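Local structure of dual oxidase maturation factor 1 (Mus musculus, 6WXU) at residues W94-V99 with T113-Q118; V108-T113 with E128-R133; T213-L218 with L260-G265. The protein may be required for the maturation of the NADPH oxidase DUOX1 and for its transport from the endoplasmic reticulum to the plasma membrane. All blocks are in the same frame, centred on the assembly; numbering follows the deposited sequence.

Contact 1 of 3, residues W94-V99 with T113-Q118; sequences WVSVDV and TGTPVQ
Three hydrogen bonds join Ser96 and Asp98 to Thr113 and Thr115, and two of them end on one carbonyl oxygen. Ser96 O accepts the backbone amide, Thr115 N, at 2.9 Å in a fairly straight bond (158° at the hydrogen). The hydroxyl of the same threonine donates as well, with Thr115 OG1 2.8 Å from Ser96 O, but it comes from well above the carbonyl plane. A single residue thus grips the oxygen with both its main chain and its side chain. Two residues along, Asp98 N gives its hydrogen to Thr113 O at 2.7 Å, a more bent bond. Between the two sites Val97 and Gly114 form one beta bridge, their CA atoms 3.9 Å apart. Two CA-H...O contacts accompany these bonds, one from each segment, Gly114 CA lying 3.4 Å from Ser96 O and Val97 CA close to Thr113 O.

The side-chain contacts are few. With OG anti to its backbone N (chi1 179°), Ser96 brings Ser96 OG to 3.1 Å from Thr115 OG1. The side chains of Asp98 and Thr115 cross at about a right angle, the methyl Thr115 CG2 sitting 3.3 Å from Asp98 OD1. Val97 CG1 lies over the bare backbone of Gly114, a van der Waals contact that takes in both N and CA of the glycine.

The segment 113-118 has Val97 with Gly114 as its single bridge to strand 94-103. Val95 and Val97 are hydrogen-bonded through their backbones to Thr85 and Ala83 of strand 77-86, while Gly114 and Val117 are bonded in the same way to Ile124, further along the same loop. The contact therefore fixes the start of that loop against strand 94-103 of the sheet, predicted to be extracellular.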
loop_
_atom_site.group_PDB
_atom_site.type_symbol
_atom_site.label_atom_id
_atom_site.label_comp_id
_atom_site.label_asym_id
_atom_site.label_seq_id
_atom_site.Cartn_x
_atom_site.Cartn_y
_atom_site.Cartn_z
ATOM N N TRP B 94 -14.820 19.019 21.921
ATOM C CA TRP B 94 -15.243 17.713 22.398
ATOM C C TRP B 94 -16.657 17.411 21.923
ATOM O O TRP B 94 -17.451 18.320 21.672
ATOM C CB TRP B 94 -15.191 17.638 23.926
ATOM C CG TRP B 94 -13.808 17.576 24.483
ATOM C CD1 TRP B 94 -12.724 18.281 24.064
ATOM C CD2 TRP B 94 -13.356 16.745 25.555
ATOM N NE1 TRP B 94 -11.625 17.949 24.813
ATOM C CE2 TRP B 94 -11.989 17.005 25.735
ATOM C CE3 TRP B 94 -13.978 15.807 26.380
ATOM C CZ2 TRP B 94 -11.233 16.364 26.704
ATOM C CZ3 TRP B 94 -13.225 15.173 27.342
ATOM C CH2 TRP B 94 -11.869 15.452 27.496
ATOM N N VAL B 95 -16.968 16.122 21.805
ATOM C CA VAL B 95 -18.279 15.670 21.367
ATOM C C VAL B 95 -18.866 14.748 22.425
ATOM O O VAL B 95 -18.156 14.180 23.254
ATOM C CB VAL B 95 -18.222 14.954 20.005
ATOM C CG1 VAL B 95 -17.756 15.903 18.938
ATOM C CG2 VAL B 95 -17.310 13.762 20.079
ATOM N N SER B 96 -20.186 14.604 22.384
ATOM C CA SER B 96 -20.923 13.717 23.278
ATOM C C SER B 96 -21.437 12.547 22.453
ATOM O O SER B 96 -22.322 12.719 21.612
ATOM C CB SER B 96 -22.069 14.460 23.954
ATOM O OG SER B 96 -22.793 13.596 24.805
ATOM N N VAL B 97 -20.890 11.357 22.694
ATOM C CA VAL B 97 -21.087 10.212 21.825
ATOM C C VAL B 97 -21.589 9.024 22.641
ATOM O O VAL B 97 -21.716 9.086 23.860
ATOM C CB VAL B 97 -19.802 9.837 21.065
ATOM C CG1 VAL B 97 -19.520 10.851 19.996
ATOM C CG2 VAL B 97 -18.644 9.755 22.025
ATOM N N ASP B 98 -21.881 7.937 21.930
ATOM C CA ASP B 98 -22.251 6.639 22.488
ATOM C C ASP B 98 -21.263 5.620 21.938
ATOM O O ASP B 98 -21.472 5.069 20.857
ATOM C CB ASP B 98 -23.676 6.252 22.123
ATOM C CG ASP B 98 -24.707 7.118 22.794
ATOM O OD1 ASP B 98 -24.320 8.089 23.466
ATOM O OD2 ASP B 98 -25.912 6.826 22.653
ATOM N N VAL B 99 -20.196 5.364 22.680
ATOM C CA VAL B 99 -19.168 4.430 22.237
ATOM C C VAL B 99 -19.604 3.007 22.557
ATOM O O VAL B 99 -20.259 2.750 23.569
ATOM C CB VAL B 99 -17.818 4.766 22.897
ATOM C CG1 VAL B 99 -16.679 4.211 22.078
ATOM C CG2 VAL B 99 -17.670 6.258 23.061
ATOM N N THR B 113 -21.121 7.091 17.899
ATOM C CA THR B 113 -22.349 7.729 17.433
ATOM C C THR B 113 -22.711 8.862 18.374
ATOM O O THR B 113 -22.927 8.628 19.563
ATOM C CB THR B 113 -23.504 6.731 17.358
ATOM O OG1 THR B 113 -23.193 5.701 16.414
ATOM C CG2 THR B 113 -24.773 7.433 16.934
ATOM N N GLY B 114 -22.791 10.079 17.846
ATOM C CA GLY B 114 -23.136 11.214 18.678
ATOM C C GLY B 114 -24.517 11.078 19.283
ATOM O O GLY B 114 -25.375 10.350 18.788
ATOM N N THR B 115 -24.732 11.789 20.387
ATOM C CA THR B 115 -26.056 11.743 20.993
ATOM C C THR B 115 -27.002 12.604 20.162
ATOM O O THR B 115 -28.129 12.171 19.884
ATOM C CB THR B 115 -26.024 12.172 22.457
ATOM O OG1 THR B 115 -24.920 13.054 22.676
ATOM C CG2 THR B 115 -25.882 10.964 23.350
ATOM N N PRO B 116 -26.617 13.827 19.756
ATOM C CA PRO B 116 -27.125 14.335 18.480
ATOM C C PRO B 116 -26.161 13.920 17.388
ATOM O O PRO B 116 -24.950 14.066 17.564
ATOM C CB PRO B 116 -27.157 15.855 18.677
ATOM C CG PRO B 116 -26.898 16.080 20.119
ATOM C CD PRO B 116 -26.068 14.930 20.558
ATOM N N VAL B 117 -26.655 13.381 16.274
ATOM C CA VAL B 117 -25.746 12.922 15.234
ATOM C C VAL B 117 -25.003 14.079 14.581
ATOM O O VAL B 117 -23.906 13.885 14.049
ATOM C CB VAL B 117 -26.522 12.097 14.197
ATOM C CG1 VAL B 117 -25.581 11.421 13.240
ATOM C CG2 VAL B 117 -27.363 11.071 14.899
ATOM N N GLN B 118 -25.555 15.284 14.634
ATOM C CA GLN B 118 -24.955 16.467 14.026
ATOM C C GLN B 118 -24.497 17.391 15.147
ATOM O O GLN B 118 -25.319 18.053 15.786
ATOM C CB GLN B 118 -25.960 17.160 13.115
ATOM C CG GLN B 118 -26.618 16.243 12.103
ATOM C CD GLN B 118 -25.805 16.103 10.840
ATOM O OE1 GLN B 118 -24.954 16.939 10.542
ATOM N NE2 GLN B 118 -26.061 15.044 10.085
#

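Contact 2 of 3, residues V108-T113 with E128-R133; sequences VNITLT and EAFAWR. With NAG (2-acetamido-2-deoxy-beta-D-glucopyranose), chain E; MAN (alpha-D-mannopyranose), chain C.
Ile110 and Phe130 point to the same face of the sheet, and their matching first torsions (chi1 -53°; Ile110 CG1 and Phe130 CG anti to the carbonyl carbon) bring the branches together. Ile110 CD1 reaches the ring at Phe130 CE1, 3.8 Å away. Glu128 starts out on this face too, but its chain bends at chi2 (-72°) and carries the carboxylate away from strand 108-111 to a mannose, whose O4 donates to Glu128 OE2 at 2.6 Å.

The strands themselves pair in antiparallel fashion. Val108 and Phe130 exchange two backbone bonds, Val108 N to Phe130 O and Phe130 N to Val108 O, both 3.0 Å long. Ile110 and Glu128 form the second hydrogen-bonded pair, and the non-hydrogen-bonded pair between them is Asn109 with Ala129. These two place their side chains on the other face, where Ala129 CB lies 3.3 Å from Asn109 OD1. Asn109 ND2 is bonded covalently to C1 of an N-acetylglucosamine at 1.4 Å and also donates to Asn127 OD1. The methyl Ala129 CB touches the ring oxygen O5 of that sugar.

An alanine in place of Glu128 would probably leave the mannose O4 without this acceptor, and the sugar, still hydrogen-bonded to Asn127 N, somewhat freer to shift.

Helix 152-159 covers Ile110 and Phe130, helix 138-147 touches Phe130 and Trp132, and Trp132, near Val108 CG1, packs on Ile103 of strand 94-103. The chemistry thus divides the edge of the sheet: a largely apolar face turned to these helices and a sugar-bearing face, consistent with its predicted extracellular setting, while the acidic end of Glu128 reaches past the pairing to accept a hydrogen bond from a glycan attached to the protein itself.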
loop_
_atom_site.group_PDB
_atom_site.type_symbol
_atom_site.label_atom_id
_atom_site.label_comp_id
_atom_site.label_asym_id
_atom_site.label_seq_id
_atom_site.Cartn_x
_atom_site.Cartn_y
_atom_site.Cartn_z
ATOM N N VAL B 108 -13.530 -7.265 15.442
ATOM C CA VAL B 108 -14.240 -6.410 16.382
ATOM C C VAL B 108 -14.825 -5.232 15.620
ATOM O O VAL B 108 -14.188 -4.692 14.712
ATOM C CB VAL B 108 -13.307 -5.941 17.519
ATOM C CG1 VAL B 108 -12.149 -5.147 16.969
ATOM C CG2 VAL B 108 -14.060 -5.128 18.528
ATOM N N ASN B 109 -16.049 -4.846 15.967
ATOM C CA ASN B 109 -16.697 -3.678 15.387
ATOM C C ASN B 109 -16.824 -2.599 16.451
ATOM O O ASN B 109 -17.333 -2.855 17.543
ATOM C CB ASN B 109 -18.074 -4.022 14.809
ATOM C CG ASN B 109 -18.005 -4.453 13.359
ATOM O OD1 ASN B 109 -17.188 -5.287 12.994
ATOM N ND2 ASN B 109 -18.861 -3.878 12.524
ATOM N N ILE B 110 -16.358 -1.397 16.129
ATOM C CA ILE B 110 -16.362 -0.265 17.045
ATOM C C ILE B 110 -17.319 0.782 16.501
ATOM O O ILE B 110 -17.230 1.157 15.328
ATOM C CB ILE B 110 -14.951 0.320 17.216
ATOM C CG1 ILE B 110 -13.967 -0.780 17.596
ATOM C CG2 ILE B 110 -14.951 1.408 18.262
ATOM C CD1 ILE B 110 -12.553 -0.334 17.579
ATOM N N THR B 111 -18.226 1.260 17.347
ATOM C CA THR B 111 -19.258 2.201 16.932
ATOM C C THR B 111 -19.134 3.484 17.738
ATOM O O THR B 111 -19.218 3.455 18.967
ATOM C CB THR B 111 -20.654 1.610 17.116
ATOM O OG1 THR B 111 -21.136 1.931 18.424
ATOM C CG2 THR B 111 -20.626 0.102 16.961
ATOM N N LEU B 112 -18.944 4.603 17.046
ATOM C CA LEU B 112 -18.997 5.933 17.642
ATOM C C LEU B 112 -20.198 6.654 17.049
ATOM O O LEU B 112 -20.288 6.802 15.827
ATOM C CB LEU B 112 -17.708 6.712 17.371
ATOM C CG LEU B 112 -17.455 7.989 18.182
ATOM C CD1 LEU B 112 -16.794 7.673 19.503
ATOM C CD2 LEU B 112 -16.630 8.999 17.411
ATOM N N THR B 113 -21.121 7.091 17.899
ATOM C CA THR B 113 -22.349 7.729 17.433
ATOM C C THR B 113 -22.711 8.862 18.374
ATOM O O THR B 113 -22.927 8.628 19.563
ATOM C CB THR B 113 -23.504 6.731 17.358
ATOM O OG1 THR B 113 -23.193 5.701 16.414
ATOM C CG2 THR B 113 -24.773 7.433 16.934
ATOM N N GLU B 128 -16.782 0.740 12.601
ATOM C CA GLU B 128 -15.524 0.304 12.014
ATOM C C GLU B 128 -15.198 -1.126 12.418
ATOM O O GLU B 128 -15.485 -1.544 13.538
ATOM C CB GLU B 128 -14.385 1.222 12.445
ATOM C CG GLU B 128 -14.617 2.675 12.132
ATOM C CD GLU B 128 -14.506 2.971 10.656
ATOM O OE1 GLU B 128 -13.913 2.151 9.927
ATOM O OE2 GLU B 128 -15.015 4.022 10.224
ATOM N N ALA B 129 -14.561 -1.862 11.510
ATOM C CA ALA B 129 -14.273 -3.277 11.710
ATOM C C ALA B 129 -12.792 -3.554 11.519
ATOM O O ALA B 129 -12.221 -3.193 10.486
ATOM C CB ALA B 129 -15.084 -4.143 10.749
ATOM N N PHE B 130 -12.182 -4.209 12.503
ATOM C CA PHE B 130 -10.794 -4.652 12.436
ATOM C C PHE B 130 -10.763 -6.155 12.667
ATOM O O PHE B 130 -11.191 -6.626 13.723
ATOM C CB PHE B 130 -9.936 -3.935 13.478
ATOM C CG PHE B 130 -10.044 -2.443 13.431
ATOM C CD1 PHE B 130 -11.070 -1.791 14.082
ATOM C CD2 PHE B 130 -9.112 -1.692 12.749
ATOM C CE1 PHE B 130 -11.173 -0.424 14.037
ATOM C CE2 PHE B 130 -9.211 -0.326 12.705
ATOM C CZ PHE B 130 -10.241 0.309 13.350
ATOM N N ALA B 131 -10.251 -6.901 11.694
ATOM C CA ALA B 131 -10.336 -8.355 11.690
ATOM C C ALA B 131 -8.989 -8.987 12.005
ATOM O O ALA B 131 -7.946 -8.502 11.565
ATOM C CB ALA B 131 -10.836 -8.867 10.341
ATOM N N TRP B 132 -9.021 -10.077 12.772
ATOM C CA TRP B 132 -7.827 -10.839 13.114
ATOM C C TRP B 132 -7.937 -12.290 12.666
ATOM O O TRP B 132 -7.309 -13.170 13.253
ATOM C CB TRP B 132 -7.544 -10.772 14.613
ATOM C CG TRP B 132 -8.683 -11.188 15.476
ATOM C CD1 TRP B 132 -9.311 -12.392 15.477
ATOM C CD2 TRP B 132 -9.315 -10.406 16.487
ATOM N NE1 TRP B 132 -10.308 -12.405 16.413
ATOM C CE2 TRP B 132 -10.330 -11.194 17.050
ATOM C CE3 TRP B 132 -9.129 -9.110 16.966
ATOM C CZ2 TRP B 132 -11.152 -10.733 18.066
ATOM C CZ3 TRP B 132 -9.945 -8.656 17.972
ATOM C CH2 TRP B 132 -10.945 -9.464 18.512
ATOM N N ARG B 133 -8.737 -12.556 11.637
ATOM C CA ARG B 133 -8.862 -13.907 11.125
ATOM C C ARG B 133 -7.514 -14.394 10.605
ATOM O O ARG B 133 -6.549 -13.636 10.489
ATOM C CB ARG B 133 -9.909 -13.973 10.017
ATOM C CG ARG B 133 -11.251 -13.373 10.373
ATOM C CD ARG B 133 -12.330 -13.827 9.402
ATOM N NE ARG B 133 -13.017 -15.029 9.873
ATOM C CZ ARG B 133 -14.227 -15.037 10.427
ATOM N NH1 ARG B 133 -14.901 -13.904 10.573
ATOM N NH2 ARG B 133 -14.769 -16.177 10.829
HETATM C C1 NAG E . -18.891 -4.183 11.113
HETATM C C2 NAG E . -20.327 -4.362 10.624
HETATM C C3 NAG E . -20.361 -4.540 9.106
HETATM C C4 NAG E . -19.582 -3.440 8.398
HETATM C C5 NAG E . -18.183 -3.336 8.990
HETATM C C6 NAG E . -17.387 -2.180 8.434
HETATM C C7 NAG E . -22.022 -5.407 12.064
HETATM C C8 NAG E . -22.519 -6.690 12.651
HETATM N N2 NAG E . -20.948 -5.503 11.276
HETATM O O3 NAG E . -21.713 -4.520 8.669
HETATM O O4 NAG E . -19.471 -3.771 7.018
HETATM O O5 NAG E . -18.274 -3.127 10.404
HETATM O O6 NAG E . -18.167 -0.992 8.392
HETATM O O7 NAG E . -22.566 -4.334 12.294
HETATM C C1 MAN C . -19.161 5.166 6.056
HETATM C C2 MAN C . -18.226 6.369 6.163
HETATM C C3 MAN C . -16.824 5.866 6.333
HETATM C C4 MAN C . -16.731 5.014 7.579
HETATM C C5 MAN C . -17.723 3.864 7.499
HETATM C C6 MAN C . -17.840 3.137 8.795
HETATM O O2 MAN C . -18.490 7.070 7.362
HETATM O O3 MAN C . -15.905 6.928 6.434
HETATM O O4 MAN C . -15.429 4.480 7.679
HETATM O O5 MAN C . -19.042 4.367 7.207
HETATM O O6 MAN C . -19.036 3.577 9.409
#

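Contact 3 of 3, residues T213-L218 with L260-G265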
loop_
_atom_site.group_PDB
_atom_site.type_symbol
_atom_site.label_atom_id
_atom_site.label_comp_id
_atom_site.label_asym_id
_atom_site.label_seq_id
_atom_site.Cartn_x
_atom_site.Cartn_y
_atom_site.Cartn_z
ATOM N N THR B 213 -24.799 -32.175 16.902
ATOM C CA THR B 213 -25.099 -30.794 16.544
ATOM C C THR B 213 -25.182 -29.904 17.775
ATOM O O THR B 213 -24.795 -28.732 17.721
ATOM C CB THR B 213 -26.402 -30.735 15.749
ATOM O OG1 THR B 213 -26.295 -31.584 14.602
ATOM C CG2 THR B 213 -26.683 -29.325 15.289
ATOM N N GLY B 214 -25.671 -30.437 18.890
ATOM C CA GLY B 214 -25.722 -29.669 20.119
ATOM C C GLY B 214 -24.397 -29.589 20.853
ATOM O O GLY B 214 -24.023 -28.534 21.380
ATOM N N LEU B 215 -23.673 -30.709 20.894
ATOM C CA LEU B 215 -22.422 -30.750 21.642
ATOM C C LEU B 215 -21.358 -29.865 21.019
ATOM O O LEU B 215 -20.529 -29.302 21.738
ATOM C CB LEU B 215 -21.915 -32.183 21.750
ATOM C CG LEU B 215 -22.714 -33.103 22.672
ATOM C CD1 LEU B 215 -22.161 -34.509 22.610
ATOM C CD2 LEU B 215 -22.690 -32.585 24.094
ATOM N N PHE B 216 -21.358 -29.713 19.698
ATOM C CA PHE B 216 -20.350 -28.846 19.103
ATOM C C PHE B 216 -20.664 -27.370 19.312
ATOM O O PHE B 216 -19.741 -26.556 19.416
ATOM C CB PHE B 216 -20.182 -29.171 17.625
ATOM C CG PHE B 216 -19.360 -30.398 17.385
ATOM C CD1 PHE B 216 -17.984 -30.344 17.450
ATOM C CD2 PHE B 216 -19.963 -31.609 17.121
ATOM C CE1 PHE B 216 -17.227 -31.466 17.243
ATOM C CE2 PHE B 216 -19.210 -32.737 16.914
ATOM C CZ PHE B 216 -17.841 -32.665 16.974
ATOM N N GLN B 217 -21.940 -27.004 19.413
ATOM C CA GLN B 217 -22.270 -25.637 19.800
ATOM C C GLN B 217 -21.815 -25.352 21.224
ATOM O O GLN B 217 -21.236 -24.295 21.504
ATOM C CB GLN B 217 -23.770 -25.397 19.659
ATOM C CG GLN B 217 -24.291 -25.583 18.255
ATOM C CD GLN B 217 -25.777 -25.348 18.162
ATOM O OE1 GLN B 217 -26.361 -24.667 19.000
ATOM N NE2 GLN B 217 -26.400 -25.917 17.144
ATOM N N LEU B 218 -22.063 -26.289 22.141
ATOM C CA LEU B 218 -21.597 -26.089 23.509
ATOM C C LEU B 218 -20.076 -26.057 23.586
ATOM O O LEU B 218 -19.512 -25.360 24.437
ATOM C CB LEU B 218 -22.161 -27.172 24.420
ATOM C CG LEU B 218 -23.680 -27.156 24.581
ATOM C CD1 LEU B 218 -24.096 -28.048 25.726
ATOM C CD2 LEU B 218 -24.181 -25.745 24.795
ATOM N N LEU B 260 -31.377 -26.999 22.875
ATOM C CA LEU B 260 -32.524 -27.500 22.126
ATOM C C LEU B 260 -32.158 -28.740 21.320
ATOM O O LEU B 260 -32.882 -29.742 21.342
ATOM C CB LEU B 260 -33.070 -26.410 21.208
ATOM C CG LEU B 260 -34.177 -26.863 20.260
ATOM C CD1 LEU B 260 -35.384 -27.300 21.055
ATOM C CD2 LEU B 260 -34.541 -25.761 19.288
ATOM N N CYS B 261 -31.042 -28.688 20.591
ATOM C CA CYS B 261 -30.617 -29.845 19.810
ATOM C C CYS B 261 -30.327 -31.039 20.707
ATOM O O CYS B 261 -30.656 -32.179 20.360
ATOM C CB CYS B 261 -29.385 -29.499 18.975
ATOM S SG CYS B 261 -29.653 -28.239 17.723
ATOM N N ILE B 262 -29.706 -30.802 21.862
ATOM C CA ILE B 262 -29.423 -31.904 22.776
ATOM C C ILE B 262 -30.717 -32.519 23.286
ATOM O O ILE B 262 -30.848 -33.747 23.373
ATOM C CB ILE B 262 -28.524 -31.421 23.927
ATOM C CG1 ILE B 262 -27.099 -31.224 23.421
ATOM C CG2 ILE B 262 -28.553 -32.401 25.080
ATOM C CD1 ILE B 262 -26.121 -30.897 24.499
ATOM N N LEU B 263 -31.702 -31.681 23.610
ATOM C CA LEU B 263 -32.978 -32.200 24.085
ATOM C C LEU B 263 -33.679 -33.018 23.011
ATOM O O LEU B 263 -34.237 -34.083 23.298
ATOM C CB LEU B 263 -33.866 -31.051 24.551
ATOM C CG LEU B 263 -35.275 -31.448 24.976
ATOM C CD1 LEU B 263 -35.211 -32.464 26.097
ATOM C CD2 LEU B 263 -36.066 -30.226 25.397
ATOM N N LEU B 264 -33.658 -32.544 21.763
ATOM C CA LEU B 264 -34.296 -33.295 20.685
ATOM C C LEU B 264 -33.605 -34.631 20.461
ATOM O O LEU B 264 -34.269 -35.655 20.263
ATOM C CB LEU B 264 -34.299 -32.478 19.397
ATOM C CG LEU B 264 -35.190 -31.243 19.391
ATOM C CD1 LEU B 264 -35.234 -30.643 18.004
ATOM C CD2 LEU B 264 -36.578 -31.602 19.871
ATOM N N GLY B 265 -32.272 -34.642 20.479
ATOM C CA GLY B 265 -31.556 -35.897 20.328
ATOM C C GLY B 265 -31.890 -36.895 21.419
ATOM O O GLY B 265 -32.104 -38.080 21.147
#
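Ile262 lays its side chain over Gly214 and its tip against two leucines of the facing helix. That tip, Ile262 CD1, meets Leu218 CD1 end to end at 3.7 Å, while Leu215 comes across it at about a right angle, with Leu215 CD2 3.8 Å from the same methyl. Further back, Ile262 CG1 rests 3.9 Å from Gly214 CA. A CB on this glycine would point toward the other helix and run into that methylene, so the lack of a side chain is consistent with the close approach of the helices here. The axes of segments 213-218 and 260-265 approach to 8.1 Å and are roughly antiparallel, at 153°.

Cys261 packs beside it on the same glycine. Its CB touches the backbone of Gly214, and SG, anti to the carbonyl carbon (chi1 -64°), lies 4.0 Å from Thr213 CG2. The hydroxyl of Thr213 is turned back to Met209 O in its own helix, so the threonine offers its methyl. Ile67 and Ile63 of helix 50-72 cover Thr213 and Cys261, respectively.

Between the two segments the association is thus mostly one of van der Waals fit, largely between apolar groups, as suits helices predicted to cross the membrane.

In the fold
From the N terminus, strand 94-103 supplies the first half of contact 1, and strand 108-111 then opens contact 2. Residues 113-118 come back to 94-99 and close contact 1 before 128-133 closes contact 2, so the two cross along the chain. They share Thr113 and touch directly, Leu112 packing on Val97 and Val99. Together they join the inner strand 94-103, strand 108-111, the edge strand 128-130 and the intervening loop in the part predicted to be extracellular. Contact 3 follows in series. It closes a later excursion between helix 203-224 and helix 249-273 in the predicted transmembrane part, its nearest atoms about 14 Å from those of contact 2 and about 27 Å from those of contact 1.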